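Local coordinates for protein polyhedrin (Antheraea mylitta cypovirus 4, PDB 5A9C) that builds the crystalline matrix of polyhedra, the occlusion bodies in which cypovirus particles are probably embedded and protected outside the insect host, at residues 18-23 against 212-217; 90-95 against 132-137; 178-183 against 189-194. All blocks are in the same frame, centred on the assembly; numbering follows the deposited sequence.

Contact 1: 18-23 against 212-217; sequences EQQEII and AYISGD
Ile-214 reaches toward Gln-20 and Glu-21 in a fully stretched form: CG1 lies opposite the backbone N (chi1 -168°) and chi2 is also trans at 172°, which carries CD1 out of the loop to the helix surface. On the other side Gln-20 chi1 (-163°) sets CG against the same isoleucine, and the bend at chi2 then carries the amide onward. The arrangement is a loop residue packed on the long N-terminal helix 15-29 of the polyhedrin chain, here a construct lacking the base domain, with a near-C-terminal turn docking on it at the protein surface.

CD1 of Ile-214 rests in the crook between two consecutive helix residues. Glu-21 gives the closest approach, its CG lying 3.6 Å from Ile-214 CD1. The backbone joins in as well: Glu-21 N is 3.9 Å and Gln-20 C 4.0 Å from Ile-214 CD1. Only aliphatic parts of the two polar side chains meet the isoleucine, with no hydrogen bond across the segments, and the carboxylate of Glu-21 turns instead to Arg-17 in a salt bridge. The joint is small, burying 112 Å² in all, and it brings the CA atoms of Glu-21 and Ile-214 to 6.7 Å.

Ile-214 holds the second position of a turn close to type I, spanned by a weak bond of 3.4 Å from Gly-216 N to Tyr-213 O, and this presents its side chain to the helix. Further along, Thr-24 also touches Ile-214, while Asn-28 accepts a hydrogen bond from Ala-212 N; Ala-212 packs on Arg-111 of the second subunit too, so Ala-212 lies where the helix and the second subunit meet. Beside the CD1 contact lies a looser one, Gln-20 CG to Ile-214 CG1 at 4.1 Å.

Contact 2: 90-95 against 132-137; sequences IDWTRA and LSRAVY
Arg-134 covers one face of the Trp-92 indole with its CG methylene and its guanidinium. The guanidinium is stacked on the ring, with planes 21° apart, and its CZ sits 3.8 Å from the centroid of the five-membered ring of Trp-92 in a cation-pi contact. Closer to the backbone, Arg-134 CG makes a CH-pi contact 3.3 Å from the centroid of the six-membered ring of Trp-92. A bend at chi2 (-68°) turns the chain back so that methylene and guanidinium share this one face. Across the opposite face lies Ile-90 O, 3.4 Å above the Trp-92 ring plane, and Leu-132 O approaches the ring edge.

The next shell helps to position the stack. Arg-134 NH1 donates to Ser-133 O at 3.3 Å with a straight N-H geometry (167°), although it comes from above the carbonyl plane. A water bridges Trp-92 NE1 and Arg-134 NH2 by weak bonds. Behind the tryptophan, Asp-91 shapes the loop: its OD1 takes Thr-93 N at 3.1 Å in an Asx turn and also Thr-93 OG1 at 2.6 Å, while Asp-91 OD2 forms a salt bridge with Arg-94 NH1 at 2.7 Å.

The contact thus ties the loop linking strands 81-87 and 96-100 to strand 133-139, which pairs with 81-87 in the six-stranded antiparallel sheet; Phe-86 of strand 81-87 also touches Trp-92.

Contact 3: 178-183 against 189-194; sequences NVIEFN and IDYAKM
Phe-182 drives its ring edge into the face of Tyr-191, a T-shaped pair that joins the edge strand 176-182 of the six-stranded sheet to the helix 185-195 that follows it. The ring centroids are 5.1 Å apart and the planes stand at 72°. Phe-182 CZ comes down over the face of Tyr-191, 3.6 Å from Tyr-191 CG, and Phe-182 CE2 is 3.6 Å from Tyr-191 CB. The tyrosine is sent across the gap by its trans first torsion (chi1 179°), which swings the ring from the helix toward the strand.

This is the packed half. Phe-182 is buried, with Ala-53 of strand 51-58 and Asp-187 and Val-188 of the helix also against it. Two residues back on the strand, Ile-180 meets the phenol end of Tyr-191 with its CD1; the modelled approach there is too close to be trusted in detail, so it counts simply as apolar packing. The outer half is looser: Ile-180 and Tyr-191 are only partly buried, and His-103 of the second subunit packs on Tyr-191.

Across the strand–helix gap the chemistry is wholly apolar and aromatic, without a hydrogen bond. The polar end of the tyrosine, OH, bonds Asp-55 OD2 of strand 51-58, which implies that the tyrosine is held at both ends: its ring by Phe-182, its hydroxyl by the sheet.

Contacts 2 and 3 lie on the same antiparallel sheet, one on strand 133-139 and the other on the edge strand 176-182; their centres are about 20 Å apart and their nearest atoms about 9 Å. Contact 1 stands away from the sheet, with its centre about 24 Å from that of contact 2 and 25 Å from that of contact 3, although nearest atoms come to about 6 and 7 Å. Along the chain it closes a loop enclosing both others. Contacts 1 and 3 border the second subunit, whereas contact 2 is touched by no other chain of the three-chain assembly; residues in the segments of all three also touch crystal neighbours.

Contact 1: 18-23 against 212-217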
ATOM      1  N   GLU A  18       9.657 -41.607  15.107  1.00 19.96           N
ATOM      2  CA  GLU A  18      10.322 -41.074  13.923  1.00 25.84           C
ATOM      3  C   GLU A  18       9.410 -40.127  13.153  1.00 32.13           C
ATOM      4  O   GLU A  18       9.844 -39.074  12.689  1.00 23.06           O
ATOM      5  CB  GLU A  18      10.779 -42.207  13.000  1.00 33.05           C
ATOM      6  CG  GLU A  18      11.828 -43.123  13.602  1.00 37.35           C
ATOM      7  CD  GLU A  18      12.325 -44.164  12.615  1.00 49.79           C
ATOM      8  OE1 GLU A  18      12.101 -43.989  11.398  1.00 38.59           O
ATOM      9  OE2 GLU A  18      12.940 -45.156  13.056  1.00 40.51           O
ATOM     10  N   GLN A  19       8.146 -40.512  13.015  1.00 23.01           N
ATOM     11  CA  GLN A  19       7.183 -39.696  12.291  1.00 24.49           C
ATOM     12  C   GLN A  19       6.941 -38.375  13.015  1.00 23.88           C
ATOM     13  O   GLN A  19       6.856 -37.319  12.385  1.00 28.64           O
ATOM     14  CB  GLN A  19       5.867 -40.449  12.107  1.00 21.18           C
ATOM     15  CG  GLN A  19       4.869 -39.730  11.214  1.00 34.49           C
ATOM     16  CD  GLN A  19       3.620 -40.547  10.963  1.00 45.41           C
ATOM     17  OE1 GLN A  19       3.266 -41.418  11.757  1.00 50.12           O
ATOM     18  NE2 GLN A  19       2.948 -40.276   9.851  1.00 49.84           N
ATOM     19  N   GLN A  20       6.833 -38.437  14.339  1.00 19.95           N
ATOM     20  CA  GLN A  20       6.664 -37.231  15.138  1.00 16.61           C
ATOM     21  C   GLN A  20       7.901 -36.340  15.019  1.00 16.08           C
ATOM     22  O   GLN A  20       7.797 -35.115  15.041  1.00 19.62           O
ATOM     23  CB  GLN A  20       6.407 -37.585  16.606  1.00 20.40           C
ATOM     24  CG  GLN A  20       5.813 -36.444  17.415  1.00 18.31           C
ATOM     25  CD  GLN A  20       4.409 -36.089  16.969  1.00 19.93           C
ATOM     26  OE1 GLN A  20       3.520 -36.942  16.942  1.00 20.29           O
ATOM     27  NE2 GLN A  20       4.201 -34.826  16.612  1.00 17.95           N
ATOM     28  N   GLU A  21       9.069 -36.966  14.901  1.00 19.51           N
ATOM     29  CA  GLU A  21      10.317 -36.234  14.694  1.00 20.27           C
ATOM     30  C   GLU A  21      10.324 -35.540  13.335  1.00 21.57           C
ATOM     31  O   GLU A  21      10.739 -34.388  13.214  1.00 18.31           O
ATOM     32  CB  GLU A  21      11.519 -37.171  14.811  1.00 18.30           C
ATOM     33  CG  GLU A  21      11.860 -37.575  16.237  1.00 25.71           C
ATOM     34  CD  GLU A  21      12.895 -38.684  16.297  1.00 39.20           C
ATOM     35  OE1 GLU A  21      13.231 -39.248  15.233  1.00 34.93           O
ATOM     36  OE2 GLU A  21      13.373 -38.991  17.407  1.00 35.87           O
ATOM     37  N   ILE A  22       9.861 -36.246  12.312  1.00 15.76           N
ATOM     38  CA  ILE A  22       9.776 -35.668  10.976  1.00 18.67           C
ATOM     39  C   ILE A  22       8.764 -34.528  10.930  1.00 17.95           C
ATOM     40  O   ILE A  22       8.976 -33.528  10.242  1.00 24.30           O
ATOM     41  CB  ILE A  22       9.416 -36.727   9.922  1.00 32.54           C
ATOM     42  CG1 ILE A  22      10.591 -37.684   9.730  1.00 39.41           C
ATOM     43  CG2 ILE A  22       9.064 -36.064   8.601  1.00 36.04           C
ATOM     44  CD1 ILE A  22      11.856 -37.006   9.247  1.00 47.74           C
ATOM     45  N   ILE A  23       7.667 -34.683  11.667  1.00 21.24           N
ATOM     46  CA  ILE A  23       6.650 -33.640  11.752  1.00 27.71           C
ATOM     47  C   ILE A  23       7.220 -32.392  12.420  1.00 22.26           C
ATOM     48  O   ILE A  23       6.977 -31.271  11.969  1.00 22.82           O
ATOM     49  CB  ILE A  23       5.403 -34.129  12.513  1.00 18.61           C
ATOM     50  CG1 ILE A  23       4.587 -35.080  11.631  1.00 22.34           C
ATOM     51  CG2 ILE A  23       4.538 -32.954  12.952  1.00 16.73           C
ATOM     52  CD1 ILE A  23       3.528 -35.841  12.379  1.00 26.98           C
ATOM     53  N   ALA A 212       9.774 -25.267  16.898  1.00 19.82           N
ATOM     54  CA  ALA A 212       9.004 -26.391  17.418  1.00 13.58           C
ATOM     55  C   ALA A 212       9.915 -27.405  18.102  1.00 19.48           C
ATOM     56  O   ALA A 212      10.947 -27.793  17.552  1.00 16.95           O
ATOM     57  CB  ALA A 212       8.215 -27.061  16.295  1.00 19.56           C
ATOM     58  N   TYR A 213       9.528 -27.820  19.307  1.00 20.14           N
ATOM     59  CA  TYR A 213      10.263 -28.819  20.077  1.00 16.90           C
ATOM     60  C   TYR A 213       9.383 -30.049  20.267  1.00 20.19           C
ATOM     61  O   TYR A 213       8.206 -29.923  20.606  1.00 21.64           O
ATOM     62  CB  TYR A 213      10.638 -28.271  21.457  1.00 23.79           C
ATOM     63  CG  TYR A 213      11.802 -27.302  21.485  1.00 28.18           C
ATOM     64  CD1 TYR A 213      12.283 -26.717  20.323  1.00 20.76           C
ATOM     65  CD2 TYR A 213      12.415 -26.968  22.689  1.00 30.99           C
ATOM     66  CE1 TYR A 213      13.346 -25.831  20.355  1.00 23.44           C
ATOM     67  CE2 TYR A 213      13.477 -26.085  22.732  1.00 29.34           C
ATOM     68  CZ  TYR A 213      13.937 -25.518  21.560  1.00 36.56           C
ATOM     69  OH  TYR A 213      14.993 -24.640  21.593  1.00 32.02           O
ATOM     70  N   ILE A 214       9.950 -31.235  20.073  1.00 18.84           N
ATOM     71  CA  ILE A 214       9.163 -32.468  20.124  1.00 16.80           C
ATOM     72  C   ILE A 214       8.608 -32.788  21.519  1.00 18.73           C
ATOM     73  O   ILE A 214       7.576 -33.447  21.647  1.00 18.80           O
ATOM     74  CB  ILE A 214       9.954 -33.681  19.565  1.00 21.69           C
ATOM     75  CG1 ILE A 214       9.021 -34.878  19.352  1.00 28.01           C
ATOM     76  CG2 ILE A 214      11.125 -34.032  20.476  1.00 17.90           C
ATOM     77  CD1 ILE A 214       9.671 -36.046  18.631  1.00 24.07           C
ATOM     78  N   SER A 215       9.281 -32.309  22.560  1.00 22.35           N
ATOM     79  CA  SER A 215       8.814 -32.532  23.928  1.00 26.61           C
ATOM     80  C   SER A 215       8.562 -31.230  24.687  1.00 25.87           C
ATOM     81  O   SER A 215       8.429 -31.235  25.909  1.00 38.63           O
ATOM     82  CB  SER A 215       9.812 -33.397  24.700  1.00 21.16           C
ATOM     83  OG  SER A 215       9.897 -34.694  24.138  1.00 32.31           O
ATOM     84  N   GLY A 216       8.488 -30.119  23.963  1.00 24.40           N
ATOM     85  CA  GLY A 216       8.387 -28.820  24.599  1.00 19.26           C
ATOM     86  C   GLY A 216       9.681 -28.500  25.325  1.00 25.40           C
ATOM     87  O   GLY A 216      10.747 -28.973  24.931  1.00 27.99           O
ATOM     88  N   ASP A 217       9.594 -27.702  26.384  1.00 27.23           N
ATOM     89  CA  ASP A 217      10.776 -27.336  27.162  1.00 26.38           C
ATOM     90  C   ASP A 217      11.041 -28.363  28.259  1.00 35.69           C
ATOM     91  O   ASP A 217      10.886 -28.071  29.445  1.00 45.61           O
ATOM     92  CB  ASP A 217      10.605 -25.944  27.771  1.00 19.29           C
ATOM     93  CG  ASP A 217      10.448 -24.864  26.715  1.00 20.53           C
ATOM     94  OD1 ASP A 217      11.472 -24.463  26.123  1.00 27.12           O
ATOM     95  OD2 ASP A 217       9.306 -24.415  26.481  1.00 21.42           O
TER

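Contact 2: 90-95 against 132-137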
ATOM      1  N   ILE A  90      13.883 -15.023   7.279  1.00 15.92           N
ATOM      2  CA  ILE A  90      14.255 -13.634   7.062  1.00 17.57           C
ATOM      3  C   ILE A  90      15.763 -13.463   6.908  1.00 20.26           C
ATOM      4  O   ILE A  90      16.546 -14.113   7.598  1.00 25.32           O
ATOM      5  CB  ILE A  90      13.737 -12.743   8.208  1.00 17.98           C
ATOM      6  CG1 ILE A  90      12.205 -12.782   8.243  1.00 18.42           C
ATOM      7  CG2 ILE A  90      14.245 -11.314   8.055  1.00 16.19           C
ATOM      8  CD1 ILE A  90      11.586 -11.967   9.359  1.00 22.46           C
ATOM      9  N   ASP A  91      16.153 -12.594   5.981  1.00 23.48           N
ATOM     10  CA  ASP A  91      17.548 -12.215   5.801  1.00 20.65           C
ATOM     11  C   ASP A  91      17.974 -11.332   6.972  1.00 20.61           C
ATOM     12  O   ASP A  91      17.668 -10.141   7.004  1.00 20.48           O
ATOM     13  CB  ASP A  91      17.712 -11.473   4.472  1.00 17.42           C
ATOM     14  CG  ASP A  91      19.124 -10.963   4.249  1.00 29.27           C
ATOM     15  OD1 ASP A  91      20.037 -11.361   5.001  1.00 28.54           O
ATOM     16  OD2 ASP A  91      19.318 -10.165   3.308  1.00 41.48           O
ATOM     17  N   TRP A  92      18.670 -11.927   7.936  1.00 18.67           N
ATOM     18  CA  TRP A  92      19.025 -11.232   9.171  1.00 20.84           C
ATOM     19  C   TRP A  92      20.102 -10.169   8.977  1.00 24.50           C
ATOM     20  O   TRP A  92      20.351  -9.363   9.875  1.00 28.88           O
ATOM     21  CB  TRP A  92      19.465 -12.224  10.247  1.00 22.31           C
ATOM     22  CG  TRP A  92      18.420 -13.242  10.587  1.00 33.16           C
ATOM     23  CD1 TRP A  92      18.552 -14.599  10.536  1.00 30.82           C
ATOM     24  CD2 TRP A  92      17.078 -12.984  11.018  1.00 26.39           C
ATOM     25  NE1 TRP A  92      17.378 -15.203  10.916  1.00 32.87           N
ATOM     26  CE2 TRP A  92      16.457 -14.234  11.217  1.00 32.70           C
ATOM     27  CE3 TRP A  92      16.343 -11.820  11.262  1.00 18.66           C
ATOM     28  CZ2 TRP A  92      15.135 -14.353  11.644  1.00 22.84           C
ATOM     29  CZ3 TRP A  92      15.032 -11.940  11.687  1.00 19.49           C
ATOM     30  CH2 TRP A  92      14.441 -13.196  11.874  1.00 25.73           C
ATOM     31  N   THR A  93      20.739 -10.170   7.812  1.00 24.90           N
ATOM     32  CA  THR A  93      21.763  -9.173   7.519  1.00 24.53           C
ATOM     33  C   THR A  93      21.142  -7.871   7.019  1.00 37.26           C
ATOM     34  O   THR A  93      21.809  -6.839   6.962  1.00 34.33           O
ATOM     35  CB  THR A  93      22.783  -9.685   6.488  1.00 25.91           C
ATOM     36  OG1 THR A  93      22.149  -9.839   5.212  1.00 32.64           O
ATOM     37  CG2 THR A  93      23.363 -11.020   6.933  1.00 34.86           C
ATOM     38  N   ARG A  94      19.862  -7.922   6.662  1.00 18.07           N
ATOM     39  CA  ARG A  94      19.165  -6.735   6.170  1.00 19.20           C
ATOM     40  C   ARG A  94      17.946  -6.353   7.010  1.00 16.94           C
ATOM     41  O   ARG A  94      17.381  -5.275   6.833  1.00 23.13           O
ATOM     42  CB  ARG A  94      18.769  -6.907   4.699  1.00 22.73           C
ATOM     43  CG  ARG A  94      19.950  -6.886   3.739  1.00 25.73           C
ATOM     44  CD  ARG A  94      19.495  -6.995   2.292  1.00 49.91           C
ATOM     45  NE  ARG A  94      20.620  -6.966   1.361  1.00 45.66           N
ATOM     46  CZ  ARG A  94      21.286  -8.045   0.962  1.00 65.22           C
ATOM     47  NH1 ARG A  94      20.942  -9.243   1.417  1.00 36.74           N
ATOM     48  NH2 ARG A  94      22.295  -7.929   0.110  1.00 55.70           N
ATOM     49  N   ALA A  95      17.539  -7.232   7.919  1.00 20.78           N
ATOM     50  CA  ALA A  95      16.417  -6.933   8.802  1.00 13.30           C
ATOM     51  C   ALA A  95      16.750  -5.716   9.659  1.00 23.99           C
ATOM     52  O   ALA A  95      17.855  -5.612  10.198  1.00 19.58           O
ATOM     53  CB  ALA A  95      16.089  -8.134   9.678  1.00 17.85           C
ATOM     54  N   LEU A 132      14.347 -19.578  13.892  1.00 16.44           N
ATOM     55  CA  LEU A 132      13.351 -18.924  13.050  1.00 16.84           C
ATOM     56  C   LEU A 132      13.021 -17.497  13.477  1.00 21.64           C
ATOM     57  O   LEU A 132      12.326 -16.782  12.758  1.00 18.61           O
ATOM     58  CB  LEU A 132      12.058 -19.747  13.031  1.00 18.12           C
ATOM     59  CG  LEU A 132      12.018 -20.972  12.113  1.00 30.20           C
ATOM     60  CD1 LEU A 132      10.823 -21.849  12.442  1.00 22.72           C
ATOM     61  CD2 LEU A 132      11.993 -20.547  10.650  1.00 26.07           C
ATOM     62  N   SER A 133      13.511 -17.073  14.637  1.00 21.16           N
ATOM     63  CA  SER A 133      12.996 -15.844  15.236  1.00 21.70           C
ATOM     64  C   SER A 133      14.042 -14.908  15.834  1.00 20.17           C
ATOM     65  O   SER A 133      15.029 -15.350  16.421  1.00 18.15           O
ATOM     66  CB  SER A 133      11.964 -16.188  16.313  1.00 16.84           C
ATOM     67  OG  SER A 133      10.876 -16.917  15.775  1.00 29.01           O
ATOM     68  N   ARG A 134      13.802 -13.607  15.678  1.00 19.03           N
ATOM     69  CA  ARG A 134      14.548 -12.576  16.392  1.00 18.95           C
ATOM     70  C   ARG A 134      13.561 -11.587  17.013  1.00 18.08           C
ATOM     71  O   ARG A 134      12.441 -11.433  16.528  1.00 19.09           O
ATOM     72  CB  ARG A 134      15.492 -11.825  15.447  1.00 20.80           C
ATOM     73  CG  ARG A 134      16.472 -12.696  14.687  1.00 30.38           C
ATOM     74  CD  ARG A 134      17.499 -13.317  15.609  1.00 30.12           C
ATOM     75  NE  ARG A 134      18.627 -13.864  14.865  1.00 23.28           N
ATOM     76  CZ  ARG A 134      18.672 -15.095  14.363  1.00 48.59           C
ATOM     77  NH1 ARG A 134      17.644 -15.922  14.518  1.00 25.97           N
ATOM     78  NH2 ARG A 134      19.750 -15.497  13.701  1.00 39.82           N
ATOM     79  N   ALA A 135      13.968 -10.917  18.085  1.00 18.12           N
ATOM     80  CA  ALA A 135      13.118  -9.899  18.691  1.00 16.37           C
ATOM     81  C   ALA A 135      13.958  -8.771  19.274  1.00 19.14           C
ATOM     82  O   ALA A 135      15.077  -8.988  19.735  1.00 20.16           O
ATOM     83  CB  ALA A 135      12.220 -10.511  19.757  1.00 19.93           C
ATOM     84  N   VAL A 136      13.417  -7.559  19.248  1.00 13.46           N
ATOM     85  CA  VAL A 136      14.140  -6.412  19.771  1.00 14.37           C
ATOM     86  C   VAL A 136      13.171  -5.453  20.435  1.00 14.68           C
ATOM     87  O   VAL A 136      12.066  -5.228  19.935  1.00 17.71           O
ATOM     88  CB  VAL A 136      14.922  -5.675  18.653  1.00 15.96           C
ATOM     89  CG1 VAL A 136      13.973  -5.174  17.580  1.00 14.14           C
ATOM     90  CG2 VAL A 136      15.734  -4.526  19.233  1.00 16.08           C
ATOM     91  N   TYR A 137      13.573  -4.913  21.580  1.00 17.62           N
ATOM     92  CA  TYR A 137      12.790  -3.880  22.240  1.00 11.88           C
ATOM     93  C   TYR A 137      13.319  -2.507  21.855  1.00 20.26           C
ATOM     94  O   TYR A 137      14.529  -2.278  21.845  1.00 15.87           O
ATOM     95  CB  TYR A 137      12.824  -4.037  23.762  1.00 16.31           C
ATOM     96  CG  TYR A 137      12.119  -2.907  24.477  1.00 14.49           C
ATOM     97  CD1 TYR A 137      10.733  -2.835  24.500  1.00 16.00           C
ATOM     98  CD2 TYR A 137      12.838  -1.901  25.112  1.00 20.27           C
ATOM     99  CE1 TYR A 137      10.081  -1.800  25.141  1.00 20.71           C
ATOM    100  CE2 TYR A 137      12.191  -0.861  25.758  1.00 21.49           C
ATOM    101  CZ  TYR A 137      10.814  -0.816  25.769  1.00 21.10           C
ATOM    102  OH  TYR A 137      10.161   0.214  26.409  1.00 38.13           O
TER
HETATM  103  O   HOH W   1      18.530 -18.161  12.067  1.00 32.59           O

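Contact 3: 178-183 against 189-194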
ATOM      1  N   ASN A 178      -2.994  -7.349  10.676  1.00 19.61           N
ATOM      2  CA  ASN A 178      -4.060  -7.314  11.667  1.00 25.65           C
ATOM      3  C   ASN A 178      -3.647  -6.471  12.861  1.00 26.47           C
ATOM      4  O   ASN A 178      -2.488  -6.488  13.279  1.00 24.68           O
ATOM      5  CB  ASN A 178      -4.451  -8.719  12.121  1.00 32.74           C
ATOM      6  CG  ASN A 178      -5.574  -9.301  11.295  1.00 41.68           C
ATOM      7  OD1 ASN A 178      -6.729  -8.890  11.422  1.00 34.02           O
ATOM      8  ND2 ASN A 178      -5.244 -10.263  10.442  1.00 33.99           N
ATOM      9  N   VAL A 179      -4.597  -5.720  13.403  1.00 23.30           N
ATOM     10  CA  VAL A 179      -4.344  -4.936  14.599  1.00 24.27           C
ATOM     11  C   VAL A 179      -5.111  -5.568  15.747  1.00 28.49           C
ATOM     12  O   VAL A 179      -6.325  -5.753  15.668  1.00 22.26           O
ATOM     13  CB  VAL A 179      -4.770  -3.470  14.424  1.00 28.46           C
ATOM     14  CG1 VAL A 179      -4.372  -2.657  15.643  1.00 23.36           C
ATOM     15  CG2 VAL A 179      -4.143  -2.889  13.167  1.00 27.44           C
ATOM     16  N   ILE A 180      -4.391  -5.917  16.807  1.00 26.84           N
ATOM     17  CA  ILE A 180      -4.985  -6.627  17.928  1.00 18.32           C
ATOM     18  C   ILE A 180      -4.740  -5.885  19.233  1.00 28.69           C
ATOM     19  O   ILE A 180      -3.612  -5.489  19.532  1.00 22.29           O
ATOM     20  CB  ILE A 180      -4.420  -8.050  18.033  1.00 35.89           C
ATOM     21  CG1 ILE A 180      -4.535  -8.751  16.678  1.00 36.64           C
ATOM     22  CG2 ILE A 180      -5.140  -8.838  19.123  1.00 25.89           C
ATOM     23  CD1 ILE A 180      -3.908 -10.107  16.643  1.00 39.04           C
ATOM     24  N   GLU A 181      -5.809  -5.695  19.998  1.00 25.83           N
ATOM     25  CA  GLU A 181      -5.724  -5.035  21.294  1.00 24.49           C
ATOM     26  C   GLU A 181      -5.713  -6.066  22.417  1.00 27.62           C
ATOM     27  O   GLU A 181      -6.522  -6.991  22.428  1.00 25.26           O
ATOM     28  CB  GLU A 181      -6.897  -4.068  21.477  1.00 31.33           C
ATOM     29  CG  GLU A 181      -6.912  -2.919  20.478  1.00 37.36           C
ATOM     30  CD  GLU A 181      -8.123  -2.019  20.642  1.00 40.94           C
ATOM     31  OE1 GLU A 181      -9.156  -2.498  21.153  1.00 55.42           O
ATOM     32  OE2 GLU A 181      -8.040  -0.832  20.259  1.00 64.82           O
ATOM     33  N   PHE A 182      -4.784  -5.903  23.353  1.00 21.18           N
ATOM     34  CA  PHE A 182      -4.682  -6.789  24.504  1.00 25.43           C
ATOM     35  C   PHE A 182      -4.889  -6.005  25.793  1.00 25.36           C
ATOM     36  O   PHE A 182      -4.392  -4.887  25.933  1.00 23.61           O
ATOM     37  CB  PHE A 182      -3.313  -7.470  24.539  1.00 19.37           C
ATOM     38  CG  PHE A 182      -3.009  -8.288  23.315  1.00 16.95           C
ATOM     39  CD1 PHE A 182      -2.378  -7.717  22.222  1.00 25.48           C
ATOM     40  CD2 PHE A 182      -3.343  -9.631  23.264  1.00 19.99           C
ATOM     41  CE1 PHE A 182      -2.091  -8.469  21.099  1.00 32.54           C
ATOM     42  CE2 PHE A 182      -3.061 -10.387  22.143  1.00 25.76           C
ATOM     43  CZ  PHE A 182      -2.432  -9.806  21.060  1.00 23.56           C
ATOM     44  N   ASN A 183      -5.619  -6.595  26.735  1.00 20.90           N
ATOM     45  CA  ASN A 183      -5.866  -5.951  28.023  1.00 21.80           C
ATOM     46  C   ASN A 183      -4.648  -5.997  28.941  1.00 20.13           C
ATOM     47  O   ASN A 183      -4.376  -5.047  29.671  1.00 26.65           O
ATOM     48  CB  ASN A 183      -7.072  -6.587  28.723  1.00 32.87           C
ATOM     49  CG  ASN A 183      -8.358  -6.420  27.937  1.00 36.27           C
ATOM     50  OD1 ASN A 183      -8.527  -5.450  27.198  1.00 39.54           O
ATOM     51  ND2 ASN A 183      -9.274  -7.371  28.091  1.00 39.05           N
ATOM     52  N   ILE A 189       1.328 -12.561  25.871  1.00 18.69           N
ATOM     53  CA  ILE A 189       2.217 -13.710  26.000  1.00 20.10           C
ATOM     54  C   ILE A 189       1.599 -14.999  25.456  1.00 23.09           C
ATOM     55  O   ILE A 189       2.240 -15.731  24.698  1.00 22.03           O
ATOM     56  CB  ILE A 189       2.658 -13.905  27.462  1.00 30.65           C
ATOM     57  CG1 ILE A 189       3.487 -12.700  27.921  1.00 23.25           C
ATOM     58  CG2 ILE A 189       3.445 -15.197  27.616  1.00 29.22           C
ATOM     59  CD1 ILE A 189       3.727 -12.646  29.415  1.00 26.80           C
ATOM     60  N   ASP A 190       0.356 -15.279  25.831  1.00 18.52           N
ATOM     61  CA  ASP A 190      -0.287 -16.507  25.371  1.00 27.85           C
ATOM     62  C   ASP A 190      -0.598 -16.424  23.881  1.00 21.66           C
ATOM     63  O   ASP A 190      -0.570 -17.428  23.174  1.00 20.08           O
ATOM     64  CB  ASP A 190      -1.547 -16.823  26.182  1.00 24.03           C
ATOM     65  CG  ASP A 190      -1.925 -18.294  26.115  1.00 21.72           C
ATOM     66  OD1 ASP A 190      -1.187 -19.124  26.686  1.00 23.33           O
ATOM     67  OD2 ASP A 190      -2.946 -18.623  25.479  1.00 26.87           O
ATOM     68  N   TYR A 191      -0.883 -15.218  23.406  1.00 17.41           N
ATOM     69  CA  TYR A 191      -1.073 -14.990  21.980  1.00 18.76           C
ATOM     70  C   TYR A 191       0.194 -15.366  21.216  1.00 20.09           C
ATOM     71  O   TYR A 191       0.137 -16.071  20.209  1.00 16.32           O
ATOM     72  CB  TYR A 191      -1.434 -13.527  21.717  1.00 20.76           C
ATOM     73  CG  TYR A 191      -1.633 -13.203  20.256  1.00 24.31           C
ATOM     74  CD1 TYR A 191      -2.883 -13.322  19.662  1.00 33.57           C
ATOM     75  CD2 TYR A 191      -0.571 -12.778  19.468  1.00 26.07           C
ATOM     76  CE1 TYR A 191      -3.069 -13.028  18.326  1.00 28.95           C
ATOM     77  CE2 TYR A 191      -0.748 -12.484  18.130  1.00 20.22           C
ATOM     78  CZ  TYR A 191      -1.999 -12.610  17.565  1.00 29.70           C
ATOM     79  OH  TYR A 191      -2.182 -12.317  16.233  1.00 33.72           O
ATOM     80  N   ALA A 192       1.337 -14.894  21.708  1.00 15.26           N
ATOM     81  CA  ALA A 192       2.622 -15.147  21.066  1.00 22.58           C
ATOM     82  C   ALA A 192       2.988 -16.628  21.077  1.00 16.21           C
ATOM     83  O   ALA A 192       3.483 -17.158  20.085  1.00 19.93           O
ATOM     84  CB  ALA A 192       3.722 -14.319  21.726  1.00 12.22           C
ATOM     85  N   LYS A 193       2.752 -17.297  22.202  1.00 15.66           N
ATOM     86  CA  LYS A 193       3.019 -18.731  22.287  1.00 16.77           C
ATOM     87  C   LYS A 193       2.186 -19.521  21.277  1.00 18.41           C
ATOM     88  O   LYS A 193       2.699 -20.404  20.592  1.00 21.35           O
ATOM     89  CB  LYS A 193       2.750 -19.257  23.699  1.00 18.02           C
ATOM     90  CG  LYS A 193       3.746 -18.791  24.752  1.00 21.59           C
ATOM     91  CD  LYS A 193       3.408 -19.395  26.111  1.00 16.15           C
ATOM     92  CE  LYS A 193       4.065 -18.632  27.255  1.00 26.54           C
ATOM     93  NZ  LYS A 193       5.541 -18.795  27.273  1.00 29.09           N
ATOM     94  N   MET A 194       0.899 -19.205  21.189  1.00 18.00           N
ATOM     95  CA  MET A 194       0.009 -19.955  20.307  1.00 24.75           C
ATOM     96  C   MET A 194       0.195 -19.590  18.836  1.00 20.29           C
ATOM     97  O   MET A 194      -0.119 -20.386  17.955  1.00 17.83           O
ATOM     98  CB  MET A 194      -1.452 -19.781  20.730  1.00 22.75           C
ATOM     99  CG  MET A 194      -1.796 -20.426  22.073  1.00 22.35           C
ATOM    100  SD  MET A 194      -1.463 -22.206  22.147  1.00 22.06           S
ATOM    101  CE  MET A 194       0.146 -22.231  22.940  1.00 15.96           C
TER